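Local coordinates for inactivation-no-after-potential D protein (PDB 5F67), which acts as a PDZ scaffold protein of Drosophila, its third PDZ domain, the fragment studied here, binding the C-terminal tail of the TRP channel, at residues Met72-Ala75 against Thr81-Ser84. Residues are numbered along the deposited sequence; the frame is centred on the assembly and turned at random.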
loop_
_atom_site.group_PDB
_atom_site.type_symbol
_atom_site.label_atom_id
_atom_site.label_comp_id
_atom_site.label_asym_id
_atom_site.label_seq_id
_atom_site.Cartn_x
_atom_site.Cartn_y
_atom_site.Cartn_z
ATOM N N MET A 72 0.186 -7.528 0.762
ATOM C CA MET A 72 1.600 -7.258 0.477
ATOM C C MET A 72 1.684 -6.235 -0.645
ATOM O O MET A 72 0.986 -6.358 -1.647
ATOM C CB MET A 72 2.317 -8.541 0.055
ATOM C CG MET A 72 3.839 -8.427 -0.037
ATOM S SD MET A 72 4.549 -9.989 -0.628
ATOM C CE MET A 72 6.302 -9.627 -0.400
ATOM N N LEU A 73 2.525 -5.220 -0.468
ATOM C CA LEU A 73 2.701 -4.162 -1.459
ATOM C C LEU A 73 3.871 -4.516 -2.369
ATOM O O LEU A 73 5.028 -4.590 -1.913
ATOM C CB LEU A 73 2.961 -2.820 -0.752
ATOM C CG LEU A 73 3.254 -1.650 -1.689
ATOM C CD1 LEU A 73 2.045 -1.321 -2.558
ATOM C CD2 LEU A 73 3.691 -0.422 -0.885
ATOM N N LEU A 74 3.572 -4.750 -3.647
ATOM C CA LEU A 74 4.563 -5.287 -4.577
ATOM C C LEU A 74 5.131 -4.242 -5.545
ATOM O O LEU A 74 6.251 -4.394 -6.034
ATOM C CB LEU A 74 3.963 -6.462 -5.353
ATOM C CG LEU A 74 3.445 -7.586 -4.448
ATOM C CD1 LEU A 74 2.654 -8.608 -5.256
ATOM C CD2 LEU A 74 4.598 -8.267 -3.751
ATOM N N ALA A 75 4.371 -3.188 -5.819
ATOM C CA ALA A 75 4.886 -2.071 -6.619
ATOM C C ALA A 75 4.134 -0.784 -6.342
ATOM O O ALA A 75 2.958 -0.811 -5.976
ATOM C CB ALA A 75 4.817 -2.400 -8.103
ATOM N N THR A 81 8.510 -2.882 -5.382
ATOM C CA THR A 81 8.802 -2.793 -3.947
ATOM C C THR A 81 9.031 -4.152 -3.296
ATOM O O THR A 81 9.097 -4.260 -2.072
ATOM C CB THR A 81 7.698 -2.046 -3.175
ATOM O OG1 THR A 81 6.426 -2.637 -3.472
ATOM C CG2 THR A 81 7.670 -0.567 -3.579
ATOM N N LEU A 82 9.179 -5.176 -4.126
ATOM C CA LEU A 82 9.453 -6.522 -3.646
ATOM C C LEU A 82 10.693 -6.581 -2.772
ATOM O O LEU A 82 10.735 -7.326 -1.791
ATOM C CB LEU A 82 9.636 -7.472 -4.829
ATOM C CG LEU A 82 8.409 -8.279 -5.218
ATOM C CD1 LEU A 82 8.674 -9.031 -6.515
ATOM C CD2 LEU A 82 8.077 -9.242 -4.077
ATOM N N GLU A 83 11.703 -5.786 -3.120
ATOM C CA GLU A 83 12.950 -5.794 -2.361
ATOM C C GLU A 83 13.212 -4.486 -1.610
ATOM O O GLU A 83 14.323 -4.262 -1.123
ATOM C CB GLU A 83 14.128 -6.110 -3.289
ATOM C CG GLU A 83 13.968 -7.400 -4.107
ATOM C CD GLU A 83 14.070 -8.662 -3.260
ATOM O OE1 GLU A 83 14.613 -8.598 -2.135
ATOM O OE2 GLU A 83 13.615 -9.729 -3.726
ATOM N N SER A 84 12.192 -3.637 -1.500
ATOM C CA SER A 84 12.356 -2.336 -0.846
ATOM C C SER A 84 12.417 -2.471 0.668
ATOM O O SER A 84 11.714 -3.307 1.250
ATOM C CB SER A 84 11.200 -1.407 -1.206
ATOM O OG SER A 84 11.187 -1.158 -2.601
HETATM O O HOH W 1 7.119 -5.996 -0.632
#
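In this PDZ domain, the beta hairpin that precedes helix 86-95 runs straight into a type I turn, and the first residue of that turn, Thr81, ties it back to strand 72-76. Backbone and side chain of Thr81 each donate to a different carbonyl of the strand: its N reaches Leu74 O at 2.8 Å in a nearly straight bond (166° at the hydrogen), while its OG1 gives its proton to Leu73 O at 2.9 Å. Both donors stand well above the planes of the carbonyls they meet, and the hydroxyl comes in from the flank, with a C=O...OG1 angle of only 102° at Leu73. The first torsion of Thr81 (chi1 53°) sets OG1 between its own N and carbonyl carbon, the rotation that brings the hydroxyl to the strand. A water completes the link, donating to Leu73 O at 2.8 Å and to Thr81 O at 3.0 Å, so that Leu73 O accepts two hydrogen bonds although it lies in buried surroundings.

An apolar contact adds to these polar links. Leu82 CD2 rests 3.6 Å from Leu74 CD2; more loosely, the extended methionine side chain of Met72 crosses that of Leu82 at about a right angle, its CE 4.1 Å from Leu82 CD2.

On the other edge of strand 72-76, a classic beta bulge sets Leu74 and Ala75 together opposite Ile103 of strand 99-105. Helix 17-20 packs on the Leu74 and Leu82 side chains through Ile17 and Gln20, whereas Leu73 and Thr81 meet helix 86-95 at Leu93 and Leu92.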